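PDB 6M8V: flavin prenyltransferase UbiX from Methanocaldococcus jannaschii, which probably makes the prenylated FMN cofactor of UbiD decarboxylases, joining a dimethylallyl group from dimethylallyl phosphate to N5 and C6 of reduced FMN without a metal. Local coordinates for residues Ile3-Thr8 with Glu21-Arg26; Met86-Ala91 with Leu100-Cys105; Arg166-Leu171 with Asn175-Arg180. All coordinates share one frame; numbering follows the deposited sequence.

Contact 1: residues Ile3-Thr8 with Glu21-Arg26; sequences IIVCIT and EVLKDR. With FMN (flavin mononucleotide), chain B.
With CG1 beside its backbone N and anti to the carbonyl carbon (chi1 -59°), and with an extended second torsion (168°), I3 sends CD1 off the strand toward L23. The leucine answers in kind: its CG also stands anti to the carbonyl carbon (chi1 -81°), and the isobutyl fork is carried inward to the sheet. I3 CD1 comes to rest 4.1 Å from L23 CD2 and almost as near to L23 CD1, so one methyl faces both prongs of the fork, and the two side chains cross at about a right angle. Two residues along the strand, on the same side, V5 CG2 lies 4.5 Å from L23 CD1, a looser touch. The contact is purely apolar and small, burying 97 Å² in all; L171 and L168 of helix 156-171 add to the core around I3 and L23 respectively. At the far end of the segment, T8 brings CB to 3.3 Å from O2P of the FMN phosphate, while its OG1 is engaged by P83 O and S85 N rather than by the ligand. The arrangement is that of the first beta-alpha-beta unit of a Rossmann-like flavoprotein fold: strand 2-7 leads into T8 at the phosphate, helix 13-22 runs back over the sheet, and L23, at the C-terminal end of this region, packs against the start of the strand before the chain enters strand 28-33.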
loop_
_atom_site.group_PDB
_atom_site.type_symbol
_atom_site.label_atom_id
_atom_site.label_comp_id
_atom_site.label_asym_id
_atom_site.label_seq_id
_atom_site.Cartn_x
_atom_site.Cartn_y
_atom_site.Cartn_z
ATOM N N ILE A 3 31.258 20.018 4.638
ATOM C CA ILE A 3 30.352 19.645 3.562
ATOM C C ILE A 3 31.055 18.641 2.660
ATOM O O ILE A 3 32.178 18.887 2.208
ATOM C CB ILE A 3 29.897 20.877 2.759
ATOM C CG1 ILE A 3 29.197 21.875 3.682
ATOM C CG2 ILE A 3 28.976 20.463 1.609
ATOM C CD1 ILE A 3 28.962 23.235 3.050
ATOM N N ILE A 4 30.394 17.516 2.400
ATOM C CA ILE A 4 30.894 16.515 1.466
ATOM C C ILE A 4 30.269 16.789 0.104
ATOM O O ILE A 4 29.044 16.734 -0.050
ATOM C CB ILE A 4 30.573 15.087 1.943
ATOM C CG1 ILE A 4 30.712 14.971 3.463
ATOM C CG2 ILE A 4 31.459 14.068 1.239
ATOM C CD1 ILE A 4 32.138 15.044 3.956
ATOM N N VAL A 5 31.102 17.097 -0.884
ATOM C CA VAL A 5 30.648 17.315 -2.252
ATOM C C VAL A 5 30.969 16.063 -3.056
ATOM O O VAL A 5 32.129 15.642 -3.126
ATOM C CB VAL A 5 31.295 18.562 -2.874
ATOM C CG1 VAL A 5 30.943 18.654 -4.350
ATOM C CG2 VAL A 5 30.846 19.813 -2.139
ATOM N N CYS A 6 29.940 15.462 -3.655
ATOM C CA CYS A 6 30.073 14.223 -4.412
ATOM C C CYS A 6 29.649 14.481 -5.850
ATOM O O CYS A 6 28.499 14.857 -6.100
ATOM C CB CYS A 6 29.219 13.107 -3.798
ATOM S SG CYS A 6 29.430 12.845 -2.007
ATOM N N ILE A 7 30.567 14.263 -6.788
ATOM C CA ILE A 7 30.312 14.455 -8.213
ATOM C C ILE A 7 30.151 13.086 -8.855
ATOM O O ILE A 7 31.072 12.263 -8.812
ATOM C CB ILE A 7 31.444 15.240 -8.896
ATOM C CG1 ILE A 7 31.896 16.414 -8.021
ATOM C CG2 ILE A 7 30.998 15.718 -10.274
ATOM C CD1 ILE A 7 32.977 17.287 -8.662
ATOM N N THR A 8 28.999 12.844 -9.469
ATOM C CA THR A 8 28.750 11.586 -10.162
ATOM C C THR A 8 28.590 11.838 -11.655
ATOM O O THR A 8 28.456 12.977 -12.112
ATOM C CB THR A 8 27.514 10.866 -9.599
ATOM O OG1 THR A 8 26.341 11.662 -9.810
ATOM C CG2 THR A 8 27.686 10.599 -8.116
ATOM N N GLU A 21 33.952 26.369 -5.835
ATOM C CA GLU A 21 34.724 27.600 -5.709
ATOM C C GLU A 21 34.025 28.636 -4.836
ATOM O O GLU A 21 34.700 29.364 -4.100
ATOM C CB GLU A 21 35.060 28.183 -7.087
ATOM C CG GLU A 21 33.929 28.267 -8.089
ATOM C CD GLU A 21 34.454 28.384 -9.514
ATOM O OE1 GLU A 21 35.485 27.745 -9.819
ATOM O OE2 GLU A 21 33.850 29.122 -10.324
ATOM N N VAL A 22 32.691 28.711 -4.865
ATOM C CA VAL A 22 32.012 29.597 -3.924
ATOM C C VAL A 22 32.073 29.080 -2.491
ATOM O O VAL A 22 31.818 29.847 -1.559
ATOM C CB VAL A 22 30.544 29.849 -4.328
ATOM C CG1 VAL A 22 30.460 30.352 -5.765
ATOM C CG2 VAL A 22 29.707 28.593 -4.131
ATOM N N LEU A 23 32.411 27.806 -2.287
ATOM C CA LEU A 23 32.561 27.231 -0.955
ATOM C C LEU A 23 33.992 27.273 -0.443
ATOM O O LEU A 23 34.214 26.940 0.733
ATOM C CB LEU A 23 32.074 25.776 -0.947
ATOM C CG LEU A 23 30.565 25.526 -0.843
ATOM C CD1 LEU A 23 30.300 24.039 -0.828
ATOM C CD2 LEU A 23 30.039 26.182 0.414
ATOM N N LYS A 24 34.941 27.690 -1.296
ATOM C CA LYS A 24 36.368 27.510 -1.025
ATOM C C LYS A 24 36.758 28.050 0.345
ATOM O O LYS A 24 37.392 27.356 1.143
ATOM C CB LYS A 24 37.214 28.203 -2.095
ATOM C CG LYS A 24 38.730 27.963 -1.962
ATOM C CD LYS A 24 39.032 26.599 -1.327
ATOM C CE LYS A 24 40.309 26.003 -1.822
ATOM N NZ LYS A 24 41.430 26.942 -1.517
ATOM N N ASP A 25 36.417 29.300 0.624
ATOM C CA ASP A 25 36.868 29.950 1.845
ATOM C C ASP A 25 35.735 30.128 2.845
ATOM O O ASP A 25 35.845 30.949 3.761
ATOM C CB ASP A 25 37.529 31.293 1.514
ATOM C CG ASP A 25 38.874 31.128 0.807
ATOM O OD1 ASP A 25 39.710 30.318 1.270
ATOM O OD2 ASP A 25 39.103 31.806 -0.219
ATOM N N ARG A 26 34.651 29.363 2.701
ATOM C CA ARG A 26 33.515 29.473 3.605
ATOM C C ARG A 26 33.141 28.169 4.294
ATOM O O ARG A 26 32.238 28.176 5.140
ATOM C CB ARG A 26 32.286 30.018 2.863
ATOM C CG ARG A 26 31.943 31.455 3.226
ATOM C CD ARG A 26 30.794 31.987 2.384
ATOM N NE ARG A 26 31.142 32.051 0.968
ATOM C CZ ARG A 26 30.351 32.556 0.026
ATOM N NH1 ARG A 26 29.159 33.045 0.347
ATOM N NH2 ARG A 26 30.751 32.573 -1.238
HETATM N N1 FMN B . 23.244 9.479 -16.463
HETATM C C2 FMN B . 22.219 10.218 -15.910
HETATM O O2 FMN B . 21.488 9.657 -15.111
HETATM N N3 FMN B . 22.013 11.553 -16.241
HETATM C C4 FMN B . 22.879 12.152 -17.148
HETATM O O4 FMN B . 22.766 13.334 -17.483
HETATM C C4A FMN B . 23.910 11.408 -17.704
HETATM N N5 FMN B . 24.744 12.023 -18.601
HETATM C C5A FMN B . 25.772 11.310 -19.163
HETATM C C6 FMN B . 26.600 11.955 -20.061
HETATM C C7 FMN B . 27.640 11.258 -20.644
HETATM C C7M FMN B . 28.531 11.967 -21.609
HETATM C C8 FMN B . 27.856 9.924 -20.329
HETATM C C8M FMN B . 28.995 9.195 -20.972
HETATM C C9 FMN B . 27.023 9.272 -19.424
HETATM C C9A FMN B . 25.974 9.970 -18.836
HETATM N N10 FMN B . 25.137 9.345 -17.930
HETATM C C10 FMN B . 24.099 10.069 -17.368
HETATM C "C1'" FMN B . 25.337 7.892 -17.579
HETATM C "C2'" FMN B . 25.988 7.702 -16.214
HETATM O "O2'" FMN B . 27.276 8.276 -16.215
HETATM C "C3'" FMN B . 26.113 6.230 -15.850
HETATM O "O3'" FMN B . 24.860 5.727 -15.436
HETATM C "C4'" FMN B . 27.178 6.016 -14.774
HETATM O "O4'" FMN B . 27.234 4.649 -14.441
HETATM C "C5'" FMN B . 26.947 6.836 -13.508
HETATM O "O5'" FMN B . 27.847 6.389 -12.511
HETATM P P FMN B . 28.237 7.302 -11.237
HETATM O O1P FMN B . 28.974 8.519 -11.718
HETATM O O2P FMN B . 26.963 7.744 -10.557
HETATM O O3P FMN B . 29.087 6.506 -10.279
#

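Contact 2: residues Met86-Ala91 with Leu100-Cys105; sequences MKTLSA and LIVRVC. With FMN (flavin mononucleotide), chain B; FMN (flavin mononucleotide), chain C; PO4 (phosphate ion), chain D.
The FMN pocket takes in the first turn of helix 86-94, and T88 and A91 on that helix pack against I101 and V102 of helix 100-110. The short segments run 40° apart, their axes 10.2 Å from each other at closest approach. A91 CB meets V102 CG2 at 3.8 Å, and V102 CG1 lies 3.7 Å from A91 O. T88 CG2 touches both I101 CG2 and V102 CG2 at 4.3 Å; chi1 of -67° sets OG1 beside the backbone N and turns CG2 anti to it, so that the methyl faces helix 100-110 and the hydroxyl the ligand. T88 OG1 bonds to FMN O2P, although the modelled length is doubtfully short. M86 N donates to flavin O2 at 2.7 Å, and K87 NZ reaches phosphate O3P at 3.2 Å. On helix 100-110, R103 lays one guanidinium face over a second FMN, whose N1 is offset toward the rim; its NH1 also pairs with E121 of the third subunit and its NE with A70 O. Around the pair, L89 packs on helix 126-137, C105 reaches strands 78-84 and 114-119, and A91 meets Y96 of the second subunit, so the two helices pack on the sheet and also take part in the subunit interfaces.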
loop_
_atom_site.group_PDB
_atom_site.type_symbol
_atom_site.label_atom_id
_atom_site.label_comp_id
_atom_site.label_asym_id
_atom_site.label_seq_id
_atom_site.Cartn_x
_atom_site.Cartn_y
_atom_site.Cartn_z
ATOM N N MET A 86 21.415 8.954 -12.459
ATOM C CA MET A 86 20.277 8.099 -12.131
ATOM C C MET A 86 20.747 6.826 -11.444
ATOM O O MET A 86 20.070 6.313 -10.544
ATOM C CB MET A 86 19.467 7.771 -13.387
ATOM C CG MET A 86 18.783 8.970 -14.054
ATOM S SD MET A 86 17.800 10.019 -12.969
ATOM C CE MET A 86 18.980 11.264 -12.440
ATOM N N LYS A 87 21.921 6.339 -11.835
ATOM C CA LYS A 87 22.535 5.194 -11.177
ATOM C C LYS A 87 22.774 5.466 -9.695
ATOM O O LYS A 87 22.466 4.632 -8.839
ATOM C CB LYS A 87 23.846 4.858 -11.894
ATOM C CG LYS A 87 24.658 3.755 -11.265
ATOM C CD LYS A 87 25.971 4.275 -10.744
ATOM C CE LYS A 87 26.917 3.127 -10.443
ATOM N NZ LYS A 87 28.074 3.591 -9.640
ATOM N N THR A 88 23.339 6.629 -9.373
ATOM C CA THR A 88 23.624 6.931 -7.976
ATOM C C THR A 88 22.348 7.266 -7.208
ATOM O O THR A 88 22.233 6.926 -6.023
ATOM C CB THR A 88 24.646 8.068 -7.894
ATOM O OG1 THR A 88 25.903 7.603 -8.406
ATOM C CG2 THR A 88 24.844 8.520 -6.460
ATOM N N LEU A 89 21.382 7.914 -7.865
ATOM C CA LEU A 89 20.073 8.116 -7.251
ATOM C C LEU A 89 19.456 6.781 -6.851
ATOM O O LEU A 89 18.918 6.641 -5.747
ATOM C CB LEU A 89 19.147 8.868 -8.217
ATOM C CG LEU A 89 17.653 8.881 -7.854
ATOM C CD1 LEU A 89 17.408 9.685 -6.583
ATOM C CD2 LEU A 89 16.775 9.386 -8.994
ATOM N N SER A 90 19.534 5.789 -7.739
ATOM C CA SER A 90 19.029 4.457 -7.428
ATOM C C SER A 90 19.765 3.853 -6.239
ATOM O O SER A 90 19.141 3.331 -5.307
ATOM C CB SER A 90 19.160 3.559 -8.658
ATOM O OG SER A 90 19.060 2.191 -8.306
ATOM N N ALA A 91 21.102 3.919 -6.255
ATOM C CA ALA A 91 21.902 3.315 -5.192
ATOM C C ALA A 91 21.607 3.942 -3.838
ATOM O O ALA A 91 21.487 3.233 -2.833
ATOM C CB ALA A 91 23.392 3.436 -5.514
ATOM N N LEU A 100 32.208 5.017 -2.053
ATOM C CA LEU A 100 32.273 5.934 -0.920
ATOM C C LEU A 100 31.157 6.972 -0.968
ATOM O O LEU A 100 30.645 7.377 0.081
ATOM C CB LEU A 100 33.641 6.621 -0.869
ATOM C CG LEU A 100 33.907 7.516 0.354
ATOM C CD1 LEU A 100 33.899 6.697 1.631
ATOM C CD2 LEU A 100 35.220 8.302 0.234
ATOM N N ILE A 101 30.759 7.402 -2.168
ATOM C CA ILE A 101 29.708 8.409 -2.289
ATOM C C ILE A 101 28.407 7.907 -1.661
ATOM O O ILE A 101 27.825 8.562 -0.790
ATOM C CB ILE A 101 29.514 8.805 -3.763
ATOM C CG1 ILE A 101 30.678 9.699 -4.216
ATOM C CG2 ILE A 101 28.174 9.515 -3.954
ATOM C CD1 ILE A 101 30.623 10.098 -5.684
ATOM N N VAL A 102 27.934 6.736 -2.093
ATOM C CA VAL A 102 26.684 6.204 -1.561
ATOM C C VAL A 102 26.832 5.866 -0.083
ATOM O O VAL A 102 25.883 6.015 0.696
ATOM C CB VAL A 102 26.234 4.983 -2.392
ATOM C CG1 VAL A 102 24.852 4.479 -1.937
ATOM C CG2 VAL A 102 26.214 5.337 -3.856
ATOM N N ARG A 103 28.022 5.433 0.337
ATOM C CA ARG A 103 28.228 5.122 1.747
ATOM C C ARG A 103 28.061 6.365 2.617
ATOM O O ARG A 103 27.424 6.300 3.677
ATOM C CB ARG A 103 29.605 4.480 1.947
ATOM C CG ARG A 103 30.033 4.314 3.405
ATOM C CD ARG A 103 29.101 3.387 4.206
ATOM N NE ARG A 103 29.612 3.182 5.562
ATOM C CZ ARG A 103 28.946 2.583 6.548
ATOM N NH1 ARG A 103 27.724 2.114 6.343
ATOM N NH2 ARG A 103 29.505 2.450 7.748
ATOM N N VAL A 104 28.596 7.517 2.183
ATOM C CA VAL A 104 28.441 8.720 3.005
ATOM C C VAL A 104 27.018 9.265 2.925
ATOM O O VAL A 104 26.546 9.912 3.868
ATOM C CB VAL A 104 29.481 9.806 2.646
ATOM C CG1 VAL A 104 30.909 9.270 2.789
ATOM C CG2 VAL A 104 29.245 10.376 1.261
ATOM N N CYS A 105 26.304 9.024 1.818
ATOM C CA CYS A 105 24.877 9.349 1.805
ATOM C C CYS A 105 24.110 8.469 2.780
ATOM O O CYS A 105 23.254 8.961 3.522
ATOM C CB CYS A 105 24.295 9.203 0.401
ATOM S SG CYS A 105 24.928 10.400 -0.777
HETATM N N1 FMN B . 23.244 9.479 -16.463
HETATM C C2 FMN B . 22.219 10.218 -15.910
HETATM O O2 FMN B . 21.488 9.657 -15.111
HETATM N N3 FMN B . 22.013 11.553 -16.241
HETATM C C4 FMN B . 22.879 12.152 -17.148
HETATM O O4 FMN B . 22.766 13.334 -17.483
HETATM C C4A FMN B . 23.910 11.408 -17.704
HETATM N N5 FMN B . 24.744 12.023 -18.601
HETATM C C5A FMN B . 25.772 11.310 -19.163
HETATM C C6 FMN B . 26.600 11.955 -20.061
HETATM C C7 FMN B . 27.640 11.258 -20.644
HETATM C C7M FMN B . 28.531 11.967 -21.609
HETATM C C8 FMN B . 27.856 9.924 -20.329
HETATM C C8M FMN B . 28.995 9.195 -20.972
HETATM C C9 FMN B . 27.023 9.272 -19.424
HETATM C C9A FMN B . 25.974 9.970 -18.836
HETATM N N10 FMN B . 25.137 9.345 -17.930
HETATM C C10 FMN B . 24.099 10.069 -17.368
HETATM C "C1'" FMN B . 25.337 7.892 -17.579
HETATM C "C2'" FMN B . 25.988 7.702 -16.214
HETATM O "O2'" FMN B . 27.276 8.276 -16.215
HETATM C "C3'" FMN B . 26.113 6.230 -15.850
HETATM O "O3'" FMN B . 24.860 5.727 -15.436
HETATM C "C4'" FMN B . 27.178 6.016 -14.774
HETATM O "O4'" FMN B . 27.234 4.649 -14.441
HETATM C "C5'" FMN B . 26.947 6.836 -13.508
HETATM O "O5'" FMN B . 27.847 6.389 -12.511
HETATM P P FMN B . 28.237 7.302 -11.237
HETATM O O1P FMN B . 28.974 8.519 -11.718
HETATM O O2P FMN B . 26.963 7.744 -10.557
HETATM O O3P FMN B . 29.087 6.506 -10.279
HETATM N N1 FMN C . 29.384 -1.039 6.051
HETATM C C2 FMN C . 28.325 -1.422 6.847
HETATM O O2 FMN C . 27.223 -1.480 6.328
HETATM N N3 FMN C . 28.491 -1.732 8.193
HETATM C C4 FMN C . 29.767 -1.662 8.737
HETATM O O4 FMN C . 29.994 -1.931 9.920
HETATM C C4A FMN C . 30.832 -1.277 7.936
HETATM N N5 FMN C . 32.079 -1.210 8.502
HETATM C C5A FMN C . 33.149 -0.834 7.730
HETATM C C6 FMN C . 34.395 -0.778 8.325
HETATM C C7 FMN C . 35.488 -0.399 7.571
HETATM C C7M FMN C . 36.830 -0.347 8.223
HETATM C C8 FMN C . 35.340 -0.081 6.228
HETATM C C8M FMN C . 36.544 0.322 5.434
HETATM C C9 FMN C . 34.085 -0.137 5.628
HETATM C C9A FMN C . 32.982 -0.517 6.384
HETATM N N10 FMN C . 31.727 -0.585 5.807
HETATM C C10 FMN C . 30.650 -0.962 6.592
HETATM C "C1'" FMN C . 31.531 -0.231 4.354
HETATM C "C2'" FMN C . 31.359 -1.459 3.468
HETATM O "O2'" FMN C . 32.527 -2.249 3.516
HETATM C "C3'" FMN C . 31.092 -1.076 2.021
HETATM O "O3'" FMN C . 29.751 -0.655 1.873
HETATM C "C4'" FMN C . 31.416 -2.232 1.074
HETATM O "O4'" FMN C . 31.119 -1.849 -0.248
HETATM C "C5'" FMN C . 30.675 -3.524 1.404
HETATM O "O5'" FMN C . 30.870 -4.440 0.344
HETATM P P FMN C . 30.664 -6.031 0.536
HETATM O O1P FMN C . 31.691 -6.541 1.504
HETATM O O2P FMN C . 29.290 -6.269 1.115
HETATM O O3P FMN C . 30.792 -6.727 -0.797
HETATM P P PO4 D . 29.935 2.887 11.573
HETATM O O1 PO4 D . 31.280 2.946 10.884
HETATM O O2 PO4 D . 30.114 2.814 13.072
HETATM O O3 PO4 D . 29.134 4.125 11.237
HETATM O O4 PO4 D . 29.204 1.655 11.090
#

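Contact 3: residues Arg166-Leu171 with Asn175-Arg180; sequences RVLDIL and NSLFKR
D169 and R180 form the charged centre of the contact: the arginine grips the carboxylate end-on, NH2 to OD1 and NH1 to OD2, each at 3.0 Å. The first bond uses the syn lone pair of OD1, whereas NH1 meets OD2 well out of the carboxylate plane. R166, bent at its second and third torsions, brings NH1 to OD2 on the anti side at 3.2 Å, completing a salt-bridge network. With an alanine here in place of D169, R166 and R180 would probably lose the negative charge they share, and R180 would be freer to swing away from the helix. R166 NH2 pairs with E111 of the fifth subunit; the residue is predicted to bind dimethylallyl phosphate, and the nearest atoms of its side chain and a bound phosphate ion are about 4 Å apart.

Among the other hydrogen bonds, N175 OD1 accepts from L177 N in the carbonyl plane at 3.0 Å, an Asx turn just after helix 156-171. R180 NH2 also bonds to N175 O, while N175 ND2 bonds to I173 O and gives a weak bond to D169 OD1.

Apolar and aromatic packing makes up the rest. L168 CD1 meets L177 CD1 at 3.8 Å, the two side chains crossing at about a right angle. F178 turns the edge of its ring to D169 OD2, 3.4 Å from F178 CZ, and F178 CZ lies 3.6 Å from R166 CD.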
loop_
_atom_site.group_PDB
_atom_site.type_symbol
_atom_site.label_atom_id
_atom_site.label_comp_id
_atom_site.label_asym_id
_atom_site.label_seq_id
_atom_site.Cartn_x
_atom_site.Cartn_y
_atom_site.Cartn_z
ATOM N N ARG A 166 21.004 28.725 -4.770
ATOM C CA ARG A 166 19.930 27.990 -4.111
ATOM C C ARG A 166 20.481 26.845 -3.268
ATOM O O ARG A 166 19.961 26.557 -2.184
ATOM C CB ARG A 166 18.941 27.466 -5.151
ATOM C CG ARG A 166 18.195 28.560 -5.891
ATOM C CD ARG A 166 17.306 29.340 -4.945
ATOM N NE ARG A 166 16.087 28.602 -4.644
ATOM C CZ ARG A 166 15.516 28.566 -3.446
ATOM N NH1 ARG A 166 16.059 29.229 -2.434
ATOM N NH2 ARG A 166 14.406 27.866 -3.261
ATOM N N VAL A 167 21.539 26.184 -3.744
ATOM C CA VAL A 167 22.173 25.140 -2.943
ATOM C C VAL A 167 22.733 25.728 -1.655
ATOM O O VAL A 167 22.550 25.165 -0.568
ATOM C CB VAL A 167 23.263 24.420 -3.755
ATOM C CG1 VAL A 167 24.108 23.541 -2.840
ATOM C CG2 VAL A 167 22.638 23.596 -4.858
ATOM N N LEU A 168 23.412 26.873 -1.749
ATOM C CA LEU A 168 23.915 27.523 -0.542
ATOM C C LEU A 168 22.770 27.944 0.371
ATOM O O LEU A 168 22.882 27.855 1.599
ATOM C CB LEU A 168 24.785 28.730 -0.907
ATOM C CG LEU A 168 26.089 28.457 -1.665
ATOM C CD1 LEU A 168 26.889 29.743 -1.867
ATOM C CD2 LEU A 168 26.929 27.408 -0.952
ATOM N N ASP A 169 21.659 28.406 -0.211
ATOM C CA ASP A 169 20.471 28.706 0.588
ATOM C C ASP A 169 20.059 27.511 1.442
ATOM O O ASP A 169 19.835 27.646 2.649
ATOM C CB ASP A 169 19.314 29.131 -0.320
ATOM C CG ASP A 169 19.525 30.499 -0.939
ATOM O OD1 ASP A 169 20.350 31.270 -0.408
ATOM O OD2 ASP A 169 18.851 30.809 -1.947
ATOM N N ILE A 170 19.957 26.329 0.823
ATOM C CA ILE A 170 19.570 25.114 1.541
ATOM C C ILE A 170 20.610 24.748 2.594
ATOM O O ILE A 170 20.271 24.231 3.666
ATOM C CB ILE A 170 19.349 23.959 0.540
ATOM C CG1 ILE A 170 18.169 24.265 -0.383
ATOM C CG2 ILE A 170 19.104 22.654 1.263
ATOM C CD1 ILE A 170 16.822 24.236 0.326
ATOM N N LEU A 171 21.887 25.006 2.313
ATOM C CA LEU A 171 22.941 24.736 3.281
ATOM C C LEU A 171 22.938 25.718 4.444
ATOM O O LEU A 171 23.638 25.481 5.433
ATOM C CB LEU A 171 24.304 24.763 2.581
ATOM C CG LEU A 171 24.571 23.623 1.598
ATOM C CD1 LEU A 171 25.696 23.980 0.643
ATOM C CD2 LEU A 171 24.894 22.347 2.350
ATOM N N ASN A 175 24.451 34.218 0.862
ATOM C CA ASN A 175 25.104 34.524 -0.402
ATOM C C ASN A 175 24.267 35.536 -1.173
ATOM O O ASN A 175 23.064 35.690 -0.932
ATOM C CB ASN A 175 25.312 33.263 -1.243
ATOM C CG ASN A 175 24.015 32.745 -1.839
ATOM O OD1 ASN A 175 23.632 33.120 -2.949
ATOM N ND2 ASN A 175 23.322 31.891 -1.094
ATOM N N SER A 176 24.923 36.215 -2.110
ATOM C CA SER A 176 24.273 37.117 -3.053
ATOM C C SER A 176 24.559 36.692 -4.490
ATOM O O SER A 176 24.747 37.523 -5.381
ATOM C CB SER A 176 24.710 38.562 -2.817
ATOM O OG SER A 176 26.124 38.668 -2.758
ATOM N N LEU A 177 24.587 35.377 -4.728
ATOM C CA LEU A 177 24.969 34.844 -6.032
ATOM C C LEU A 177 23.932 35.115 -7.118
ATOM O O LEU A 177 24.273 35.067 -8.306
ATOM C CB LEU A 177 25.215 33.335 -5.932
ATOM C CG LEU A 177 26.555 32.886 -5.345
ATOM C CD1 LEU A 177 26.650 31.369 -5.322
ATOM C CD2 LEU A 177 27.716 33.486 -6.126
ATOM N N PHE A 178 22.681 35.380 -6.755
ATOM C CA PHE A 178 21.645 35.610 -7.751
ATOM C C PHE A 178 20.708 36.705 -7.267
ATOM O O PHE A 178 20.595 36.972 -6.067
ATOM C CB PHE A 178 20.860 34.323 -8.069
ATOM C CG PHE A 178 20.103 33.751 -6.894
ATOM C CD1 PHE A 178 18.739 33.966 -6.760
ATOM C CD2 PHE A 178 20.752 32.982 -5.937
ATOM C CE1 PHE A 178 18.040 33.436 -5.687
ATOM C CE2 PHE A 178 20.059 32.453 -4.860
ATOM C CZ PHE A 178 18.701 32.678 -4.737
ATOM N N LYS A 179 20.047 37.352 -8.224
ATOM C CA LYS A 179 19.033 38.354 -7.912
ATOM C C LYS A 179 17.770 37.641 -7.446
ATOM O O LYS A 179 17.102 36.969 -8.238
ATOM C CB LYS A 179 18.760 39.231 -9.129
ATOM C CG LYS A 179 20.007 39.852 -9.733
ATOM C CD LYS A 179 19.709 40.522 -11.065
ATOM C CE LYS A 179 20.955 41.180 -11.640
ATOM N NZ LYS A 179 21.522 42.198 -10.713
ATOM N N ARG A 180 17.446 37.779 -6.164
ATOM C CA ARG A 180 16.336 37.046 -5.580
ATOM C C ARG A 180 15.007 37.591 -6.104
ATOM O O ARG A 180 14.951 38.586 -6.834
ATOM C CB ARG A 180 16.423 37.099 -4.058
ATOM C CG ARG A 180 17.691 36.449 -3.534
ATOM C CD ARG A 180 17.774 36.460 -2.022
ATOM N NE ARG A 180 19.040 35.892 -1.568
ATOM C CZ ARG A 180 19.257 34.592 -1.391
ATOM N NH1 ARG A 180 18.287 33.717 -1.626
ATOM N NH2 ARG A 180 20.441 34.165 -0.977
#

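Along the chain the three contacts come in series; none nests within or crosses another. Contact 1 closes the loop from strand 2-7 back through helix 13-22, within the beta-alpha-beta unit that ends in strand 28-33. Contact 2 follows strand 78-84 and joins two successive helices across the short loop 95-99. Contact 3 folds the tail back on helix 156-171 over just three intervening residues. Contact 1 lies between the others: C6 and T8 pack on I101, and T8 on T88, while L23 and V22 meet L168 near the opposite end. Contacts 2 and 3 do not touch, their nearest atoms about 12 Å apart, so contact 1 links the FMN side of the sheet to the C-terminal helix and tail.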